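PDB 6AZH: TetR family transcriptional regulator from Clostridium perfringens, which probably binds operator DNA through a helix-turn-helix domain and regulates transcription, perhaps of fatty acid metabolism genes, with ligand binding likely to release the DNA. Local coordinates for residues E135-S138 against E144-I147; M89-L94 against N175-E180; N5-A10 against Y44-S49. One frame throughout, in Å; residues are numbered along the deposited sequence.

Followed from the N terminus, the chain of this all-helical TetR-family regulator first closes contact 3, where the start of helix 6-26 meets the end of helix 40-46; the loop so closed takes in the helix-turn-helix, which is expected to bind DNA. Contact 2 comes next and spans far more sequence, joining helix 79-96 to helix 174-187 within the C-terminal domain. Nested inside its loop is contact 1, a short turn between helices 113-138 and 147-165. Contacts 1 and 3 lie in series on opposite sides of the chain's centre, their centres about 43 Å apart, whereas the centres of contacts 1 and 2 are about 23 Å apart. Contacts 1 and 2 both touch the second subunit.

Contact 1: E135-S138 against E144-I147; sequences EAIS and ECDI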
loop_
_atom_site.group_PDB
_atom_site.type_symbol
_atom_site.label_atom_id
_atom_site.label_comp_id
_atom_site.label_asym_id
_atom_site.label_seq_id
_atom_site.Cartn_x
_atom_site.Cartn_y
_atom_site.Cartn_z
ATOM N N GLU A 135 24.219 3.031 7.430
ATOM C CA GLU A 135 25.082 2.794 8.583
ATOM C C GLU A 135 25.154 1.313 8.920
ATOM O O GLU A 135 26.234 0.797 9.244
ATOM C CB GLU A 135 24.582 3.584 9.790
ATOM C CG GLU A 135 25.661 3.779 10.861
ATOM C CD GLU A 135 25.121 4.338 12.167
ATOM O OE1 GLU A 135 25.671 3.985 13.235
ATOM O OE2 GLU A 135 24.152 5.126 12.132
ATOM N N ALA A 136 24.013 0.614 8.854
ATOM C CA ALA A 136 23.987 -0.816 9.155
ATOM C C ALA A 136 24.850 -1.600 8.185
ATOM O O ALA A 136 25.528 -2.557 8.579
ATOM C CB ALA A 136 22.548 -1.336 9.115
ATOM N N ILE A 137 24.825 -1.224 6.906
ATOM C CA ILE A 137 25.647 -1.923 5.926
ATOM C C ILE A 137 27.126 -1.655 6.183
ATOM O O ILE A 137 27.950 -2.575 6.158
ATOM C CB ILE A 137 25.218 -1.526 4.501
ATOM C CG1 ILE A 137 23.822 -2.092 4.226
ATOM C CG2 ILE A 137 26.203 -2.040 3.479
ATOM C CD1 ILE A 137 23.226 -1.665 2.905
ATOM N N SER A 138 27.485 -0.403 6.469
ATOM C CA SER A 138 28.890 -0.109 6.726
ATOM C C SER A 138 29.397 -0.858 7.953
ATOM O O SER A 138 30.571 -1.243 8.007
ATOM C CB SER A 138 29.090 1.400 6.878
ATOM O OG SER A 138 28.762 1.829 8.181
ATOM N N GLU A 144 24.845 -6.223 2.068
ATOM C CA GLU A 144 24.929 -5.236 1.000
ATOM C C GLU A 144 23.795 -5.460 0.013
ATOM O O GLU A 144 23.552 -6.587 -0.423
ATOM C CB GLU A 144 26.274 -5.335 0.286
ATOM C CG GLU A 144 26.611 -4.088 -0.502
ATOM C CD GLU A 144 27.621 -3.219 0.216
ATOM O OE1 GLU A 144 27.518 -1.978 0.110
ATOM O OE2 GLU A 144 28.518 -3.781 0.890
ATOM N N CYS A 145 23.084 -4.392 -0.333
ATOM C CA CYS A 145 21.909 -4.542 -1.183
ATOM C C CYS A 145 21.506 -3.161 -1.669
ATOM O O CYS A 145 22.088 -2.148 -1.275
ATOM C CB CYS A 145 20.757 -5.206 -0.430
ATOM S SG CYS A 145 20.222 -4.201 0.973
ATOM N N ASP A 146 20.496 -3.137 -2.529
ATOM C CA ASP A 146 19.895 -1.896 -2.986
ATOM C C ASP A 146 19.181 -1.235 -1.811
ATOM O O ASP A 146 18.109 -1.686 -1.395
ATOM C CB ASP A 146 18.936 -2.205 -4.133
ATOM C CG ASP A 146 18.476 -0.961 -4.858
ATOM O OD1 ASP A 146 18.241 0.063 -4.190
ATOM O OD2 ASP A 146 18.345 -1.009 -6.103
ATOM N N ILE A 147 19.768 -0.153 -1.296
ATOM C CA ILE A 147 19.295 0.474 -0.065
ATOM C C ILE A 147 17.927 1.115 -0.262
ATOM O O ILE A 147 17.031 0.972 0.577
ATOM C CB ILE A 147 20.316 1.513 0.419
ATOM C CG1 ILE A 147 21.565 0.807 0.937
ATOM C CG2 ILE A 147 19.706 2.377 1.493
ATOM C CD1 ILE A 147 22.682 1.769 1.356
#
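I137, at the end of helix 113-138, lays its side chain over the returning chain at E144, C145 and I147. This is a helix-loop-helix connection in the C-terminal domain of a TetR-type regulator, and a worked example of one branched residue packing against both the loop and the start of the next helix. The two branches of I137 divide the work. With CG1 beside the backbone N (chi1 -68°) and the chain extended beyond it, the longer branch reaches I147: I137 CD1 lies 3.6 Å from I147 CG1 and 3.8 Å from I147 CD1, and the two isoleucines meet at a slant. The same CD1 also passes 4.4 Å from SG of C145, a looser apolar touch. I142, within the loop, adds a further contact to I137.

The next helix begins here: D146 is its N-cap, with OD1 accepting from the backbone N of L149. At the subunit interface, the backbone N of D146 donates to E180 of the second subunit, so the turn is also held from outside the chain. On the solvent side, the E144 side chain bends at chi2 (102°) and runs across I137 at about a right angle. Its carboxylate meets the other branch, with I137 CG2 lying 3.6 Å from E144 OE1 and 3.7 Å from E144 CD.

Contact 2: M89-L94 against N175-E180; sequences MQFELL and NKVIDE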
loop_
_atom_site.group_PDB
_atom_site.type_symbol
_atom_site.label_atom_id
_atom_site.label_comp_id
_atom_site.label_asym_id
_atom_site.label_seq_id
_atom_site.Cartn_x
_atom_site.Cartn_y
_atom_site.Cartn_z
HETATM N N MSE A 89 8.338 1.220 16.509
HETATM C CA MSE A 89 7.813 2.585 16.442
HETATM C C MSE A 89 6.768 2.732 15.318
HETATM O O MSE A 89 5.701 3.318 15.540
HETATM C CB MSE A 89 8.965 3.583 16.241
HETATM C CG MSE A 89 8.559 5.065 16.125
HETATM SE SE MSE A 89 7.949 5.570 14.308
HETATM C CE MSE A 89 9.691 5.822 13.454
ATOM N N GLN A 90 7.068 2.193 14.129
ATOM C CA GLN A 90 6.193 2.423 12.971
ATOM C C GLN A 90 4.857 1.722 13.135
ATOM O O GLN A 90 3.808 2.289 12.805
ATOM C CB GLN A 90 6.857 1.942 11.677
ATOM C CG GLN A 90 8.009 2.783 11.200
ATOM C CD GLN A 90 8.432 2.457 9.771
ATOM O OE1 GLN A 90 8.901 3.331 9.050
ATOM N NE2 GLN A 90 8.262 1.203 9.361
ATOM N N PHE A 91 4.873 0.481 13.626
ATOM C CA PHE A 91 3.624 -0.251 13.771
ATOM C C PHE A 91 2.785 0.312 14.907
ATOM O O PHE A 91 1.553 0.374 14.795
ATOM C CB PHE A 91 3.903 -1.736 13.983
ATOM C CG PHE A 91 4.310 -2.457 12.723
ATOM C CD1 PHE A 91 3.466 -2.479 11.626
ATOM C CD2 PHE A 91 5.531 -3.112 12.645
ATOM C CE1 PHE A 91 3.825 -3.135 10.467
ATOM C CE2 PHE A 91 5.905 -3.777 11.493
ATOM C CZ PHE A 91 5.049 -3.791 10.399
ATOM N N GLU A 92 3.433 0.769 15.990
ATOM C CA GLU A 92 2.683 1.438 17.047
ATOM C C GLU A 92 2.066 2.730 16.529
ATOM O O GLU A 92 0.879 2.998 16.764
ATOM C CB GLU A 92 3.577 1.697 18.270
ATOM C CG GLU A 92 3.844 0.435 19.083
ATOM C CD GLU A 92 4.834 0.635 20.214
ATOM O OE1 GLU A 92 5.340 1.763 20.377
ATOM O OE2 GLU A 92 5.116 -0.350 20.933
ATOM N N LEU A 93 2.839 3.514 15.768
ATOM C CA LEU A 93 2.314 4.760 15.209
ATOM C C LEU A 93 1.190 4.485 14.225
ATOM O O LEU A 93 0.159 5.168 14.244
ATOM C CB LEU A 93 3.428 5.556 14.528
ATOM C CG LEU A 93 3.316 7.077 14.570
ATOM C CD1 LEU A 93 2.938 7.552 15.979
ATOM C CD2 LEU A 93 4.615 7.736 14.103
ATOM N N LEU A 94 1.373 3.482 13.359
ATOM C CA LEU A 94 0.313 3.079 12.439
ATOM C C LEU A 94 -0.955 2.702 13.193
ATOM O O LEU A 94 -2.051 3.139 12.841
ATOM C CB LEU A 94 0.788 1.903 11.587
ATOM C CG LEU A 94 -0.274 1.232 10.738
ATOM C CD1 LEU A 94 -0.805 2.238 9.752
ATOM C CD2 LEU A 94 0.340 0.037 10.020
ATOM N N ASN A 175 1.380 -6.099 18.937
ATOM C CA ASN A 175 2.645 -6.593 19.477
ATOM C C ASN A 175 3.065 -7.884 18.796
ATOM O O ASN A 175 4.256 -8.101 18.548
ATOM C CB ASN A 175 2.541 -6.788 20.988
ATOM C CG ASN A 175 2.538 -5.478 21.733
ATOM O OD1 ASN A 175 3.329 -4.585 21.436
ATOM N ND2 ASN A 175 1.634 -5.346 22.695
ATOM N N LYS A 176 2.102 -8.749 18.485
ATOM C CA LYS A 176 2.420 -9.966 17.745
ATOM C C LYS A 176 2.885 -9.641 16.334
ATOM O O LYS A 176 3.781 -10.304 15.803
ATOM C CB LYS A 176 1.206 -10.897 17.706
ATOM C CG LYS A 176 0.960 -11.622 19.018
ATOM C CD LYS A 176 -0.245 -12.549 18.943
ATOM C CE LYS A 176 -0.478 -13.276 20.275
ATOM N NZ LYS A 176 -1.887 -13.758 20.386
ATOM N N VAL A 177 2.291 -8.617 15.715
ATOM C CA VAL A 177 2.686 -8.252 14.358
ATOM C C VAL A 177 4.093 -7.685 14.343
ATOM O O VAL A 177 4.893 -8.018 13.462
ATOM C CB VAL A 177 1.676 -7.261 13.754
ATOM C CG1 VAL A 177 2.224 -6.700 12.472
ATOM C CG2 VAL A 177 0.349 -7.964 13.504
ATOM N N ILE A 178 4.422 -6.824 15.313
ATOM C CA ILE A 178 5.787 -6.312 15.416
ATOM C C ILE A 178 6.775 -7.462 15.520
ATOM O O ILE A 178 7.777 -7.507 14.802
ATOM C CB ILE A 178 5.917 -5.358 16.616
ATOM C CG1 ILE A 178 5.183 -4.056 16.348
ATOM C CG2 ILE A 178 7.376 -5.030 16.896
ATOM C CD1 ILE A 178 4.979 -3.209 17.607
ATOM N N ASP A 179 6.506 -8.414 16.415
ATOM C CA ASP A 179 7.451 -9.508 16.617
ATOM C C ASP A 179 7.604 -10.349 15.358
ATOM O O ASP A 179 8.727 -10.724 14.993
ATOM C CB ASP A 179 7.010 -10.378 17.794
ATOM C CG ASP A 179 7.220 -9.693 19.135
ATOM O OD1 ASP A 179 7.918 -8.655 19.182
ATOM O OD2 ASP A 179 6.676 -10.191 20.141
ATOM N N GLU A 180 6.490 -10.654 14.680
ATOM C CA GLU A 180 6.551 -11.516 13.502
ATOM C C GLU A 180 7.254 -10.815 12.351
ATOM O O GLU A 180 8.093 -11.413 11.670
ATOM C CB GLU A 180 5.142 -11.947 13.059
ATOM C CG GLU A 180 4.444 -12.946 13.968
ATOM C CD GLU A 180 4.244 -14.319 13.329
ATOM O OE1 GLU A 180 4.747 -14.556 12.207
ATOM O OE2 GLU A 180 3.575 -15.171 13.964
HETATM O O HOH W 1 2.596 -1.948 21.521
#
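Helices 79-96 and 174-187 run nearly antiparallel here, their local axes 151° apart in direction and 9.8 Å apart at closest approach, with F91 and I178 nearest in the backbone register. No direct hydrogen bond joins the two segments, and the seam is a worked case of apolar packing with polar groups at one border. At its middle, I178 CG1 packs 3.6 Å from F91 CB and meets the ring obliquely, 3.8 Å from F91 CD2, while the two side chains slide past each other in opposite directions. V177 takes another position: its CG1 lies over a face of the F91 ring, 4.4 Å from CE1. S157 and T161 of helix 147-165 also touch F91, and L149 of the second subunit packs on V177.

Toward the E92 side, I178 CD1 meets E92 CG at 4.1 Å, the glutamate crossing it at about a right angle. The extended E92 chain carries its carboxylate to a water that donates both to E92 OE2 and, at 2.7 Å, to N175 OD1, bridging the helices. E92 OE2 also forms a salt bridge with K88, one turn earlier on its own helix. Such close antiparallel packing of long helices is characteristic of the all-helical C-terminal domain of TetR-family regulators, which generally carries both the ligand pocket and the dimer interface.

Contact 3: N5-A10 against Y44-S49; sequences NRTKKA and YYNFKS
OD1 of N46 is gripped by two donors: the ammonium of K8, whose NZ stands 2.8 Å away, and a water that also accepts from ND2 of N5. The lysine comes in on a lone pair in the carbonyl plane, with a C=O...N angle of 138°. The bond is a worked example of a lysine linking the first turn of one helix to the last turn of another, and the chain shape explains the reach: K8 runs out extended and then bends at chi4 (83°), turning NZ back onto the amide. A second water accepts a hydrogen bond from the same NZ and donates to the backbone O of N46 at 3.0 Å, so lysine and asparagine are joined both directly and through solvent. The other end of the N46 amide is fixed as well, ND2 donating to the backbone O of T42 in its own helix. Beside it, T7 supplies an apolar neighbour, its CG2 lying 3.6 Å from N46 ND2.

N5 does double duty. As N-cap of helix 6-26 it accepts from the backbone N of K8 through OD1, 2.9 Å away and almost straight, while its ND2 holds the shared water. The aliphatic part of K8 meets F47 obliquely, with both CG and CE 4.2 Å from CZ. F47 is the first residue to leave helical geometry after helix 40-46, the probable recognition helix of the TetR-type helix-turn-helix. Its ring meets that of F56 and its side chain touches I53, both on helix 50-74, so the contact sits where helices 6-26, 40-46 and 50-74 converge.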
loop_
_atom_site.group_PDB
_atom_site.type_symbol
_atom_site.label_atom_id
_atom_site.label_comp_id
_atom_site.label_asym_id
_atom_site.label_seq_id
_atom_site.Cartn_x
_atom_site.Cartn_y
_atom_site.Cartn_z
ATOM N N ASN A 5 -4.695 25.563 17.341
ATOM C CA ASN A 5 -5.818 26.065 18.119
ATOM C C ASN A 5 -7.025 25.136 17.946
ATOM O O ASN A 5 -6.939 24.073 17.320
ATOM C CB ASN A 5 -6.124 27.512 17.739
ATOM C CG ASN A 5 -6.483 27.694 16.268
ATOM O OD1 ASN A 5 -6.938 26.771 15.588
ATOM N ND2 ASN A 5 -6.302 28.911 15.780
ATOM N N ARG A 6 -8.167 25.514 18.534
ATOM C CA ARG A 6 -9.304 24.606 18.474
ATOM C C ARG A 6 -9.800 24.457 17.042
ATOM O O ARG A 6 -10.137 23.349 16.617
ATOM C CB ARG A 6 -10.437 25.070 19.390
ATOM C CG ARG A 6 -11.628 24.112 19.440
ATOM C CD ARG A 6 -12.701 24.483 18.418
ATOM N NE ARG A 6 -13.721 23.452 18.287
ATOM C CZ ARG A 6 -14.823 23.601 17.570
ATOM N NH1 ARG A 6 -15.039 24.738 16.926
ATOM N NH2 ARG A 6 -15.714 22.624 17.512
ATOM N N THR A 7 -9.851 25.561 16.289
ATOM C CA THR A 7 -10.394 25.509 14.933
ATOM C C THR A 7 -9.575 24.573 14.052
ATOM O O THR A 7 -10.124 23.686 13.382
ATOM C CB THR A 7 -10.428 26.910 14.332
ATOM O OG1 THR A 7 -11.455 27.667 14.988
ATOM C CG2 THR A 7 -10.713 26.840 12.840
ATOM N N LYS A 8 -8.252 24.740 14.063
ATOM C CA LYS A 8 -7.410 23.896 13.224
ATOM C C LYS A 8 -7.379 22.460 13.733
ATOM O O LYS A 8 -7.417 21.519 12.930
ATOM C CB LYS A 8 -6.014 24.495 13.134
ATOM C CG LYS A 8 -5.950 25.697 12.197
ATOM C CD LYS A 8 -4.565 26.306 12.182
ATOM C CE LYS A 8 -4.296 27.034 10.870
ATOM N NZ LYS A 8 -4.854 28.409 10.889
ATOM N N LYS A 9 -7.336 22.258 15.058
ATOM C CA LYS A 9 -7.360 20.893 15.584
ATOM C C LYS A 9 -8.659 20.179 15.234
ATOM O O LYS A 9 -8.646 18.995 14.878
ATOM C CB LYS A 9 -7.156 20.879 17.103
ATOM C CG LYS A 9 -7.239 19.461 17.713
ATOM C CD LYS A 9 -6.499 19.379 19.049
ATOM C CE LYS A 9 -6.230 17.932 19.467
ATOM N NZ LYS A 9 -7.479 17.226 19.861
ATOM N N ALA A 10 -9.798 20.878 15.330
ATOM C CA ALA A 10 -11.072 20.249 15.017
ATOM C C ALA A 10 -11.148 19.881 13.541
ATOM O O ALA A 10 -11.600 18.785 13.193
ATOM C CB ALA A 10 -12.235 21.186 15.395
ATOM N N TYR A 44 -13.309 28.722 6.247
ATOM C CA TYR A 44 -12.761 29.351 5.057
ATOM C C TYR A 44 -11.823 30.503 5.393
ATOM O O TYR A 44 -10.975 30.855 4.566
ATOM C CB TYR A 44 -13.904 29.832 4.156
ATOM C CG TYR A 44 -14.490 28.766 3.243
ATOM C CD1 TYR A 44 -13.692 28.087 2.316
ATOM C CD2 TYR A 44 -15.842 28.461 3.291
ATOM C CE1 TYR A 44 -14.239 27.134 1.461
ATOM C CE2 TYR A 44 -16.406 27.516 2.440
ATOM C CZ TYR A 44 -15.601 26.848 1.539
ATOM O OH TYR A 44 -16.166 25.903 0.716
ATOM N N TYR A 45 -11.942 31.087 6.591
ATOM C CA TYR A 45 -10.957 32.071 7.016
ATOM C C TYR A 45 -9.581 31.435 7.166
ATOM O O TYR A 45 -8.560 32.107 6.984
ATOM C CB TYR A 45 -11.393 32.713 8.331
ATOM C CG TYR A 45 -10.484 33.829 8.789
ATOM C CD1 TYR A 45 -9.519 33.608 9.765
ATOM C CD2 TYR A 45 -10.586 35.106 8.242
ATOM C CE1 TYR A 45 -8.679 34.624 10.185
ATOM C CE2 TYR A 45 -9.748 36.128 8.658
ATOM C CZ TYR A 45 -8.798 35.879 9.628
ATOM O OH TYR A 45 -7.962 36.887 10.048
ATOM N N ASN A 46 -9.538 30.142 7.471
ATOM C CA ASN A 46 -8.296 29.421 7.722
ATOM C C ASN A 46 -7.787 28.641 6.517
ATOM O O ASN A 46 -6.567 28.515 6.345
ATOM C CB ASN A 46 -8.488 28.456 8.898
ATOM C CG ASN A 46 -8.515 29.168 10.238
ATOM O OD1 ASN A 46 -7.474 29.360 10.863
ATOM N ND2 ASN A 46 -9.705 29.554 10.692
ATOM N N PHE A 47 -8.689 28.120 5.686
ATOM C CA PHE A 47 -8.351 27.260 4.556
ATOM C C PHE A 47 -9.227 27.635 3.373
ATOM O O PHE A 47 -10.453 27.676 3.509
ATOM C CB PHE A 47 -8.575 25.784 4.904
ATOM C CG PHE A 47 -7.773 25.310 6.079
ATOM C CD1 PHE A 47 -6.415 25.086 5.956
ATOM C CD2 PHE A 47 -8.382 25.073 7.303
ATOM C CE1 PHE A 47 -5.657 24.653 7.050
ATOM C CE2 PHE A 47 -7.633 24.626 8.399
ATOM C CZ PHE A 47 -6.277 24.412 8.264
ATOM N N LYS A 48 -8.609 27.893 2.216
ATOM C CA LYS A 48 -9.359 28.350 1.046
ATOM C C LYS A 48 -10.117 27.237 0.340
ATOM O O LYS A 48 -11.055 27.531 -0.404
ATOM C CB LYS A 48 -8.417 29.010 0.035
ATOM C CG LYS A 48 -7.766 30.300 0.507
ATOM C CD LYS A 48 -6.990 30.957 -0.631
ATOM C CE LYS A 48 -5.665 31.542 -0.151
ATOM N NZ LYS A 48 -5.863 32.780 0.663
ATOM N N SER A 49 -9.736 25.975 0.539
ATOM C CA SER A 49 -10.241 24.892 -0.295
ATOM C C SER A 49 -9.991 23.557 0.397
ATOM O O SER A 49 -9.231 23.465 1.362
ATOM C CB SER A 49 -9.561 24.890 -1.669
ATOM O OG SER A 49 -8.196 24.519 -1.536
HETATM O O HOH W 2 -7.169 29.658 13.467
HETATM O O HOH W 3 -4.388 29.289 8.225
#